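PDB 2ITM: xylulose kinase from Escherichia coli, which catalyses the ATP-dependent phosphorylation of D-xylulose to D-xylulose 5-phosphate and, less efficiently, that of 1-deoxy-D-xylulose, as a homodimer of the FGGY kinase family. Local coordinates for residues A55-G60 against K218-A223; L158-E163 against G210-E215; E325-L330 against N359-A364; Y401-L406 against L451-L456. One frame throughout, in Å; residues are numbered along the deposited sequence.

Interaction 1: A55-G60 against K218-A223; sequences AMKALG and KAWGMA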
# COMPACT_ATOMS: atom_id res chain seq x y z
N ALA A 55 -29.68 -32.94 3.26
CA ALA A 55 -28.65 -33.41 2.37
C ALA A 55 -28.74 -34.91 2.09
O ALA A 55 -28.58 -35.35 0.98
CB ALA A 55 -27.29 -33.06 2.91
N MET A 56 -28.99 -35.68 3.14
CA MET A 56 -29.03 -37.11 3.02
C MET A 56 -30.29 -37.54 2.29
O MET A 56 -30.31 -38.53 1.59
CB MET A 56 -29.00 -37.76 4.40
CG MET A 56 -27.66 -37.67 5.11
SD MET A 56 -26.38 -38.60 4.30
CE MET A 56 -26.97 -40.21 4.69
N LYS A 57 -31.35 -36.77 2.47
CA LYS A 57 -32.58 -37.00 1.74
C LYS A 57 -32.41 -36.69 0.27
O LYS A 57 -32.86 -37.44 -0.58
CB LYS A 57 -33.73 -36.21 2.36
CG LYS A 57 -34.39 -36.94 3.51
CD LYS A 57 -35.21 -36.03 4.41
CE LYS A 57 -35.80 -36.83 5.54
NZ LYS A 57 -36.61 -36.02 6.44
N ALA A 58 -31.75 -35.59 -0.03
CA ALA A 58 -31.45 -35.25 -1.40
C ALA A 58 -30.54 -36.29 -2.06
O ALA A 58 -30.74 -36.66 -3.21
CB ALA A 58 -30.86 -33.89 -1.49
N LEU A 59 -29.54 -36.74 -1.33
CA LEU A 59 -28.62 -37.76 -1.83
C LEU A 59 -29.41 -38.96 -2.30
O LEU A 59 -29.10 -39.55 -3.32
CB LEU A 59 -27.62 -38.17 -0.77
CG LEU A 59 -26.41 -38.98 -1.23
CD1 LEU A 59 -25.43 -38.14 -2.00
CD2 LEU A 59 -25.73 -39.65 -0.08
N GLY A 60 -30.42 -39.32 -1.54
CA GLY A 60 -31.12 -40.56 -1.71
C GLY A 60 -32.02 -40.52 -2.93
O GLY A 60 -32.25 -41.54 -3.55
N LYS A 218 -34.55 -45.25 8.79
CA LYS A 218 -35.76 -45.21 7.99
C LYS A 218 -35.98 -43.91 7.23
O LYS A 218 -36.25 -43.92 6.04
CB LYS A 218 -36.98 -45.58 8.83
CG LYS A 218 -38.25 -45.73 8.01
CD LYS A 218 -39.46 -45.22 8.75
CE LYS A 218 -40.72 -45.38 7.94
NZ LYS A 218 -41.41 -46.66 8.28
N ALA A 219 -35.85 -42.80 7.92
CA ALA A 219 -36.00 -41.50 7.30
C ALA A 219 -35.06 -41.31 6.11
O ALA A 219 -35.38 -40.56 5.21
CB ALA A 219 -35.82 -40.41 8.30
N TRP A 220 -33.91 -41.98 6.14
CA TRP A 220 -32.85 -41.75 5.17
C TRP A 220 -32.79 -42.85 4.13
O TRP A 220 -31.99 -42.82 3.22
CB TRP A 220 -31.49 -41.62 5.88
CG TRP A 220 -31.25 -40.31 6.58
CD1 TRP A 220 -32.04 -39.21 6.57
CD2 TRP A 220 -30.14 -39.99 7.41
NE1 TRP A 220 -31.48 -38.21 7.32
CE2 TRP A 220 -30.31 -38.67 7.86
CE3 TRP A 220 -29.00 -40.68 7.82
CZ2 TRP A 220 -29.40 -38.04 8.68
CZ3 TRP A 220 -28.10 -40.05 8.63
CH2 TRP A 220 -28.30 -38.75 9.05
N GLY A 221 -33.67 -43.83 4.27
CA GLY A 221 -33.76 -44.93 3.33
C GLY A 221 -32.55 -45.84 3.41
O GLY A 221 -31.99 -46.22 2.40
N MET A 222 -32.15 -46.16 4.63
CA MET A 222 -31.05 -47.07 4.81
C MET A 222 -31.21 -48.02 5.98
O MET A 222 -32.11 -47.86 6.79
CB MET A 222 -29.70 -46.33 4.84
CG MET A 222 -29.56 -45.25 5.89
SD MET A 222 -28.44 -43.92 5.41
CE MET A 222 -26.91 -44.83 5.45
N ALA A 223 -30.34 -49.01 6.05
CA ALA A 223 -30.25 -49.92 7.19
C ALA A 223 -29.68 -49.23 8.43
O ALA A 223 -29.03 -48.20 8.32
CB ALA A 223 -29.42 -51.12 6.84
O HOH W 1 -32.28 -40.59 1.86

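Interaction 2: L158-E163 against G210-E215; sequences LRMTGE and GALLPE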
# COMPACT_ATOMS: atom_id res chain seq x y z
N LEU A 158 -24.65 -38.15 18.05
CA LEU A 158 -25.68 -38.35 19.06
C LEU A 158 -27.09 -38.28 18.48
O LEU A 158 -27.91 -39.13 18.75
CB LEU A 158 -25.51 -37.35 20.20
CG LEU A 158 -26.63 -37.30 21.23
CD1 LEU A 158 -26.51 -38.44 22.18
CD2 LEU A 158 -26.65 -35.98 21.96
N ARG A 159 -27.34 -37.29 17.65
CA ARG A 159 -28.60 -37.20 16.91
C ARG A 159 -28.87 -38.38 15.97
O ARG A 159 -30.00 -38.76 15.77
CB ARG A 159 -28.70 -35.87 16.18
CG ARG A 159 -29.10 -34.70 17.06
CD ARG A 159 -30.50 -34.80 17.63
NE ARG A 159 -31.29 -33.59 17.40
CZ ARG A 159 -32.11 -33.42 16.39
NH1 ARG A 159 -32.26 -34.37 15.49
NH2 ARG A 159 -32.76 -32.29 16.25
N MET A 160 -27.80 -38.95 15.41
CA MET A 160 -27.91 -40.07 14.51
C MET A 160 -27.95 -41.44 15.19
O MET A 160 -28.53 -42.37 14.67
CB MET A 160 -26.78 -40.04 13.49
CG MET A 160 -26.91 -39.00 12.41
SD MET A 160 -25.67 -39.23 11.13
CE MET A 160 -24.20 -39.04 12.07
N THR A 161 -27.31 -41.55 16.36
CA THR A 161 -27.09 -42.83 17.01
C THR A 161 -27.58 -42.95 18.42
O THR A 161 -27.73 -44.04 18.94
CB THR A 161 -25.62 -43.23 16.98
OG1 THR A 161 -24.85 -42.34 17.78
CG2 THR A 161 -25.06 -43.09 15.60
N GLY A 162 -27.80 -41.81 19.07
CA GLY A 162 -28.04 -41.77 20.49
C GLY A 162 -26.85 -42.06 21.39
O GLY A 162 -27.03 -42.23 22.59
N GLU A 163 -25.65 -42.10 20.83
CA GLU A 163 -24.45 -42.35 21.61
C GLU A 163 -23.65 -41.07 21.81
O GLU A 163 -23.74 -40.16 21.01
CB GLU A 163 -23.56 -43.40 20.95
CG GLU A 163 -24.28 -44.59 20.34
CD GLU A 163 -24.83 -45.52 21.39
OE1 GLU A 163 -24.49 -45.32 22.56
OE2 GLU A 163 -25.58 -46.41 21.06
N GLY A 210 -21.33 -47.11 17.31
CA GLY A 210 -22.74 -47.39 17.36
C GLY A 210 -23.32 -47.58 15.98
O GLY A 210 -22.61 -47.92 15.04
N ALA A 211 -24.62 -47.36 15.88
CA ALA A 211 -25.33 -47.50 14.63
C ALA A 211 -26.42 -46.45 14.52
O ALA A 211 -26.83 -45.88 15.52
CB ALA A 211 -25.92 -48.87 14.54
N LEU A 212 -26.87 -46.19 13.31
CA LEU A 212 -28.04 -45.35 13.11
C LEU A 212 -29.22 -45.87 13.89
O LEU A 212 -29.51 -47.05 13.87
CB LEU A 212 -28.41 -45.23 11.64
CG LEU A 212 -27.38 -44.80 10.62
CD1 LEU A 212 -28.03 -44.70 9.26
CD2 LEU A 212 -26.72 -43.50 10.99
N LEU A 213 -29.89 -44.96 14.57
CA LEU A 213 -31.22 -45.20 15.07
C LEU A 213 -32.19 -45.59 13.96
O LEU A 213 -32.19 -45.00 12.90
CB LEU A 213 -31.73 -43.98 15.83
CG LEU A 213 -30.84 -43.48 16.96
CD1 LEU A 213 -31.05 -42.04 17.19
CD2 LEU A 213 -31.05 -44.30 18.18
N PRO A 214 -33.01 -46.59 14.25
CA PRO A 214 -34.13 -46.98 13.38
C PRO A 214 -34.89 -45.82 12.76
O PRO A 214 -35.09 -45.80 11.57
CB PRO A 214 -35.01 -47.75 14.35
CG PRO A 214 -34.07 -48.32 15.30
CD PRO A 214 -33.08 -47.25 15.56
N GLU A 215 -35.31 -44.86 13.57
CA GLU A 215 -36.06 -43.74 13.04
C GLU A 215 -35.23 -42.97 12.02
O GLU A 215 -35.73 -42.56 11.00
CB GLU A 215 -36.52 -42.81 14.16
CG GLU A 215 -37.44 -43.47 15.18
CD GLU A 215 -36.68 -44.28 16.23
OE1 GLU A 215 -35.47 -44.09 16.36
OE2 GLU A 215 -37.32 -45.13 16.90
O HOH W 2 -26.32 -46.80 18.48

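Interaction 3: E325-L330 against N359-A364; sequences EPVWFL and NELARA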
# COMPACT_ATOMS: atom_id res chain seq x y z
N GLU A 325 15.03 -4.08 -10.55
CA GLU A 325 15.10 -4.43 -9.16
C GLU A 325 13.82 -5.08 -8.66
O GLU A 325 12.75 -4.86 -9.21
CB GLU A 325 15.43 -3.21 -8.31
CG GLU A 325 16.88 -2.79 -8.38
CD GLU A 325 17.04 -1.31 -8.15
OE1 GLU A 325 16.07 -0.57 -8.37
OE2 GLU A 325 18.14 -0.89 -7.75
N PRO A 326 13.95 -5.89 -7.63
CA PRO A 326 12.82 -6.67 -7.10
C PRO A 326 11.80 -5.76 -6.45
O PRO A 326 12.17 -4.83 -5.76
CB PRO A 326 13.48 -7.57 -6.06
CG PRO A 326 14.89 -7.61 -6.45
CD PRO A 326 15.22 -6.28 -7.00
N VAL A 327 10.53 -6.02 -6.72
CA VAL A 327 9.44 -5.71 -5.82
C VAL A 327 9.31 -6.82 -4.81
O VAL A 327 9.47 -7.97 -5.14
CB VAL A 327 8.12 -5.64 -6.58
CG1 VAL A 327 7.04 -5.11 -5.70
CG2 VAL A 327 8.25 -4.80 -7.79
N TRP A 328 9.01 -6.46 -3.57
CA TRP A 328 8.78 -7.44 -2.53
C TRP A 328 7.32 -7.45 -2.09
O TRP A 328 6.79 -6.46 -1.62
CB TRP A 328 9.72 -7.21 -1.35
CG TRP A 328 11.15 -7.20 -1.75
CD1 TRP A 328 11.87 -6.14 -2.16
CD2 TRP A 328 12.04 -8.32 -1.77
NE1 TRP A 328 13.15 -6.51 -2.45
CE2 TRP A 328 13.28 -7.85 -2.22
CE3 TRP A 328 11.91 -9.67 -1.46
CZ2 TRP A 328 14.37 -8.69 -2.37
CZ3 TRP A 328 12.99 -10.49 -1.61
CH2 TRP A 328 14.21 -10.00 -2.06
N PHE A 329 6.68 -8.60 -2.24
CA PHE A 329 5.34 -8.81 -1.71
C PHE A 329 5.39 -9.56 -0.40
O PHE A 329 5.88 -10.67 -0.34
CB PHE A 329 4.46 -9.54 -2.73
CG PHE A 329 3.05 -9.78 -2.27
CD1 PHE A 329 2.17 -8.74 -2.13
CD2 PHE A 329 2.61 -11.06 -2.02
CE1 PHE A 329 0.89 -8.97 -1.73
CE2 PHE A 329 1.33 -11.28 -1.62
CZ PHE A 329 0.47 -10.24 -1.47
N LEU A 330 4.88 -8.95 0.66
CA LEU A 330 4.85 -9.60 1.95
C LEU A 330 3.43 -9.90 2.41
O LEU A 330 2.69 -9.02 2.83
CB LEU A 330 5.62 -8.78 2.99
CG LEU A 330 6.99 -8.22 2.57
CD1 LEU A 330 7.36 -7.03 3.38
CD2 LEU A 330 8.07 -9.24 2.63
N ASN A 359 3.44 -6.99 -14.81
CA ASN A 359 4.26 -8.18 -14.97
C ASN A 359 5.18 -8.40 -13.74
O ASN A 359 5.27 -9.48 -13.20
CB ASN A 359 5.12 -8.06 -16.22
CG ASN A 359 4.31 -7.95 -17.49
OD1 ASN A 359 3.19 -8.41 -17.57
ND2 ASN A 359 4.90 -7.35 -18.50
N GLU A 360 5.84 -7.33 -13.35
CA GLU A 360 6.70 -7.32 -12.18
C GLU A 360 5.89 -7.62 -10.93
O GLU A 360 6.25 -8.47 -10.13
CB GLU A 360 7.38 -5.96 -12.05
CG GLU A 360 8.43 -5.67 -13.10
CD GLU A 360 7.88 -5.61 -14.52
OE1 GLU A 360 8.48 -6.23 -15.40
OE2 GLU A 360 6.88 -4.94 -14.75
N LEU A 361 4.77 -6.92 -10.79
CA LEU A 361 3.89 -7.10 -9.66
C LEU A 361 3.47 -8.55 -9.54
O LEU A 361 3.45 -9.11 -8.46
CB LEU A 361 2.67 -6.20 -9.81
CG LEU A 361 2.76 -4.94 -8.96
CD1 LEU A 361 4.17 -4.45 -8.91
CD2 LEU A 361 1.81 -3.85 -9.43
N ALA A 362 3.13 -9.15 -10.66
CA ALA A 362 2.63 -10.50 -10.68
C ALA A 362 3.72 -11.48 -10.29
O ALA A 362 3.48 -12.41 -9.55
CB ALA A 362 2.09 -10.84 -12.05
N ARG A 363 4.91 -11.27 -10.80
CA ARG A 363 6.07 -11.97 -10.31
C ARG A 363 6.30 -11.85 -8.81
O ARG A 363 6.61 -12.83 -8.16
CB ARG A 363 7.31 -11.53 -11.05
CG ARG A 363 7.87 -12.59 -11.92
CD ARG A 363 8.99 -13.36 -11.34
NE ARG A 363 9.88 -13.74 -12.42
CZ ARG A 363 10.86 -14.62 -12.33
NH1 ARG A 363 11.09 -15.25 -11.20
NH2 ARG A 363 11.60 -14.86 -13.38
N ALA A 364 6.15 -10.65 -8.28
CA ALA A 364 6.34 -10.40 -6.86
C ALA A 364 5.41 -11.23 -5.98
O ALA A 364 5.83 -11.85 -5.03
CB ALA A 364 6.20 -8.95 -6.56
O HOH W 3 8.01 -10.89 -3.88

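Interaction 4: Y401-L406 against L451-L456; sequences YWRQML and LEQSHL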
# COMPACT_ATOMS: atom_id res chain seq x y z
N TYR A 401 3.99 -23.84 -13.69
CA TYR A 401 5.02 -22.86 -13.43
C TYR A 401 5.21 -22.63 -11.94
O TYR A 401 6.33 -22.62 -11.45
CB TYR A 401 4.72 -21.55 -14.13
CG TYR A 401 5.78 -20.51 -13.89
CD1 TYR A 401 7.11 -20.81 -14.10
CD2 TYR A 401 5.45 -19.25 -13.44
CE1 TYR A 401 8.08 -19.89 -13.89
CE2 TYR A 401 6.42 -18.31 -13.21
CZ TYR A 401 7.74 -18.64 -13.43
OH TYR A 401 8.73 -17.72 -13.22
N TRP A 402 4.11 -22.44 -11.22
CA TRP A 402 4.21 -22.05 -9.85
C TRP A 402 4.63 -23.18 -8.96
O TRP A 402 5.42 -23.01 -8.06
CB TRP A 402 2.91 -21.43 -9.35
CG TRP A 402 3.09 -20.77 -8.03
CD1 TRP A 402 4.01 -19.82 -7.70
CD2 TRP A 402 2.34 -21.02 -6.85
NE1 TRP A 402 3.88 -19.46 -6.38
CE2 TRP A 402 2.86 -20.18 -5.83
CE3 TRP A 402 1.28 -21.86 -6.53
CZ2 TRP A 402 2.35 -20.17 -4.55
CZ3 TRP A 402 0.78 -21.84 -5.26
CH2 TRP A 402 1.32 -21.00 -4.28
N ARG A 403 4.11 -24.36 -9.25
CA ARG A 403 4.50 -25.56 -8.55
C ARG A 403 6.01 -25.75 -8.58
O ARG A 403 6.61 -26.13 -7.59
CB ARG A 403 3.81 -26.78 -9.16
CG ARG A 403 2.33 -26.94 -8.82
CD ARG A 403 1.80 -28.34 -8.98
NE ARG A 403 2.01 -28.82 -10.34
CZ ARG A 403 1.21 -28.57 -11.35
NH1 ARG A 403 0.12 -27.84 -11.19
NH2 ARG A 403 1.49 -29.05 -12.55
N GLN A 404 6.60 -25.49 -9.73
CA GLN A 404 8.04 -25.59 -9.88
C GLN A 404 8.78 -24.50 -9.14
O GLN A 404 9.79 -24.75 -8.52
CB GLN A 404 8.43 -25.53 -11.35
CG GLN A 404 9.89 -25.75 -11.56
CD GLN A 404 10.31 -27.14 -11.19
OE1 GLN A 404 11.30 -27.33 -10.51
NE2 GLN A 404 9.54 -28.12 -11.64
N MET A 405 8.27 -23.28 -9.25
CA MET A 405 8.79 -22.18 -8.48
C MET A 405 8.78 -22.53 -7.02
O MET A 405 9.74 -22.25 -6.31
CB MET A 405 8.00 -20.91 -8.72
CG MET A 405 8.43 -19.76 -7.83
SD MET A 405 7.48 -18.26 -8.00
CE MET A 405 8.04 -17.74 -9.58
N LEU A 406 7.69 -23.14 -6.56
CA LEU A 406 7.58 -23.57 -5.17
C LEU A 406 8.62 -24.60 -4.80
O LEU A 406 9.12 -24.61 -3.69
CB LEU A 406 6.20 -24.16 -4.91
CG LEU A 406 5.20 -23.34 -4.12
CD1 LEU A 406 5.16 -21.93 -4.61
CD2 LEU A 406 3.83 -23.96 -4.19
N LEU A 451 -0.88 -39.57 -8.88
CA LEU A 451 0.29 -38.77 -9.20
C LEU A 451 0.25 -38.16 -10.59
O LEU A 451 0.28 -38.85 -11.59
CB LEU A 451 1.56 -39.59 -9.02
CG LEU A 451 2.67 -38.92 -8.23
CD1 LEU A 451 4.02 -39.53 -8.52
CD2 LEU A 451 2.71 -37.45 -8.49
N GLU A 452 0.19 -36.84 -10.64
CA GLU A 452 0.05 -36.12 -11.89
C GLU A 452 1.40 -35.64 -12.41
O GLU A 452 1.68 -35.76 -13.60
CB GLU A 452 -0.89 -34.94 -11.70
CG GLU A 452 -1.42 -34.37 -13.00
CD GLU A 452 -2.13 -35.40 -13.85
OE1 GLU A 452 -3.19 -35.89 -13.42
OE2 GLU A 452 -1.63 -35.72 -14.94
N GLN A 453 2.23 -35.11 -11.52
CA GLN A 453 3.55 -34.62 -11.87
C GLN A 453 4.38 -34.39 -10.62
O GLN A 453 3.89 -33.85 -9.64
CB GLN A 453 3.46 -33.32 -12.68
CG GLN A 453 4.83 -32.73 -13.08
CD GLN A 453 4.74 -31.45 -13.86
OE1 GLN A 453 3.70 -30.82 -13.93
NE2 GLN A 453 5.85 -31.05 -14.46
N SER A 454 5.64 -34.80 -10.67
CA SER A 454 6.54 -34.63 -9.56
C SER A 454 7.61 -33.56 -9.85
O SER A 454 8.34 -33.65 -10.83
CB SER A 454 7.22 -35.95 -9.22
OG SER A 454 6.59 -36.58 -8.13
N HIS A 455 7.69 -32.56 -8.99
CA HIS A 455 8.58 -31.43 -9.20
C HIS A 455 9.81 -31.50 -8.33
O HIS A 455 9.72 -31.40 -7.13
CB HIS A 455 7.85 -30.13 -8.93
CG HIS A 455 6.74 -29.86 -9.89
ND1 HIS A 455 6.89 -29.06 -11.00
CD2 HIS A 455 5.45 -30.27 -9.90
CE1 HIS A 455 5.75 -29.00 -11.65
NE2 HIS A 455 4.86 -29.73 -11.00
N LEU A 456 10.96 -31.68 -8.96
CA LEU A 456 12.21 -31.59 -8.24
C LEU A 456 12.81 -30.21 -8.30
O LEU A 456 12.77 -29.54 -9.31
CB LEU A 456 13.21 -32.64 -8.72
CG LEU A 456 13.16 -33.96 -7.96
CD1 LEU A 456 13.40 -35.08 -8.91
CD2 LEU A 456 14.16 -33.99 -6.84

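Interaction 1: A55-G60 against K218-A223
Trp220 O and Met56 O are joined by a single water that donates one proton to each: it lies 2.6 Å from Trp220 O and 2.9 Å from Met56 O. The water thus fills the polar join between two helices whose direct contact is apolar. Met56 carries that contact. Its CB sits 3.8 Å from the centroid of the five-membered ring of Trp220, almost on the ring normal, a CH-pi contact; CG, anti to the carbonyl carbon (chi1 -72°), lies over CE2 and CZ2 of the indole. Further out, SD approaches the six-membered ring obliquely in a Met-aromatic contact, and the bend at chi3 brings Met56 CE within 3.8 Å of Trp220 CE3. The same methyl meets Met222 SD at 4.1 Å. A long, flexible thioether suits this place because it can bend to lie across a flat ring. Lys57 keeps to the outer side, its CE 3.8 Å from Ala219 O, while Asp53 uses one carboxylate oxygen for a salt bridge to Lys57 NZ and the other to accept from Trp220 NE1, which fixes the indole's polar edge. Gly221, with positive phi (69°), ends helix 214-220 in a Schellman motif, after which the chain turns to bring Met222 SD to the Met56 methyl. Helix 45-62 lies between helix 214-220 and the sheet, where Met56 also packs on Val14 of strand 11-17 and Ile3 of strand 2-7.

Interaction 2: L158-E163 against G210-E215
Gly210 runs almost fully extended past Glu163, its CA 4.4 Å from Glu163 CG. Glycine suits the place because a CB would clash with Glu163 CG and, at these backbone angles, be jammed against the preceding carbonyl O. Met160 O, in the last turn of helix 152-161, is approached by two consecutive residues of segment 210-215. Leu213 N donates a nearly straight hydrogen bond of 2.9 Å to Met160 O, with the donor in the carbonyl plane, and Leu212 CA adds a CA-H...O contact at 3.4 Å from the same oxygen. Leu213, itself the N-cap residue of helix 214-220, spreads its side chain over the backbone of the turn, with CD2 3.4 Å from Thr161 O and CD1 near Arg159 O. All this fastens helix 152-161 to the end of strand 208-211 and the turn leading into helix 214-220. That strand is an outermost one of the mixed sheet in the N-terminal, actin-like ATPase domain, paired antiparallel with strand 226-232, on whose Val227 both Leu212 and Thr161 pack. Thr161 faces Ala211 with its carbon side: CB and CG2 each come within 3.3 Å of Ala211 O. Its hydroxyl is turned back to its own segment, where OG1 accepts from Glu163 N in an ST turn, and it also bonds to Arg157 O. Gly162 takes the positive phi (71°) that leaves the helix. A water accepts from Ala211 N and lies 2.7 Å from Glu163 OE2.

Interaction 3: E325-L330 against N359-A364
Ala364 and Val327 meet where helix 358-381 of the C-terminal FGGY domain lies against an antiparallel pair of strands, 328-333 and 345-353. Apolar contact does most of the work. Val327 CB stands 3.8 Å from Ala364 CB, and the two methyls of Val327 divide the remainder: CG1 leans on Ala364, whereas CG2, anti to the carbonyl carbon, approaches Leu361 CD1 at 4.2 Å. Alanine suits the helix here because its single methyl lets the backbones come close; the CA atoms of Phe329 and Ala364 are 5.5 Å apart. Phe329 contributes CB, 4.2 Å from Ala364 CB, while its CG, anti to the backbone N (chi1 -179°), leads the ring away to meet that of Phe349. Phe349 and Leu352 of strand 345-353 also line this apolar patch, and Leu361 packs on Leu304 of the second subunit, placing this helix near the dimer contact. Glu360 CB lies at the margin of Val327; its carboxylate is held by Gly357 N and Asp321 N. The polar side is mediated by solvent. One water accepts from Phe329 N at 3.1 Å and lies 2.6 Å from Ala364 O, a helix carbonyl that faces the strand.

Interaction 4: Y401-L406 against L451-L456
Arg403 lays its CB over one face of the His455 imidazole, 3.8 Å from the ring centroid and offset toward the rim, so the aliphatic root of the side chain makes a CH-pi contact. The chain then bends at chi3 (-58°), which places NE within reach of the same ring: Arg403 NE donates to His455 NE2 at 3.1 Å, from a position 37° out of the imidazole plane. Beyond it, Arg403 NH2 donates to Gln453 OE1, also at 3.1 Å, with the oxygen exactly in the guanidinium plane. Gln453 reaches this point through a fully extended chain, CG anti to the backbone N. Arginine suits the place because its aliphatic stem can cover a ring while its many N-H groups serve several acceptors; NH1 goes to Ala397 O, and the guanidinium makes a cation-pi contact with Tyr416. Gln404 sets its amide at the imidazole edge and near Leu456 O, but which end is nitrogen is doubtful. Helix 400-410 connects the parallel strands 390-393 and 414-417 in a beta-alpha-beta crossover, and strand 451-455 extends the sheet antiparallel to 414-417 as an outermost strand. A classic beta bulge puts Glu452 and Gln453 both opposite Tyr416. The axes of the helix and strand segments pass 8.9 Å apart. The assigned bond, in which His455 NE2 accepts, is consistent with no proton on NE2; a neutral ring with its proton on ND1 would fit, and the nearby guanidinium would be expected to disfavour a second proton.

In the fold
The four contacts fall into two pairs, one toward each end of the chain: interactions 1 and 2 in the N-terminal FGGY domain, interactions 3 and 4 in the C-terminal part. Interactions 1 and 2 share helix 214-220 and adjoin: Trp220 CH2 lies 3.4 Å from Met160 SD, and Met222 packs on Leu212, so one apolar layer runs through both. In them the side chains of Met56 and Met160 are about 10 and 11 Å from that of Asp6, thought important for activity. Interactions 3 and 4 have centres about 21 Å apart and meet where Arg363 CZ comes 3.9 Å from Tyr401 OH; both lie away from the xylulose pocket. The centres of interactions 1 and 3 are about 52 Å apart.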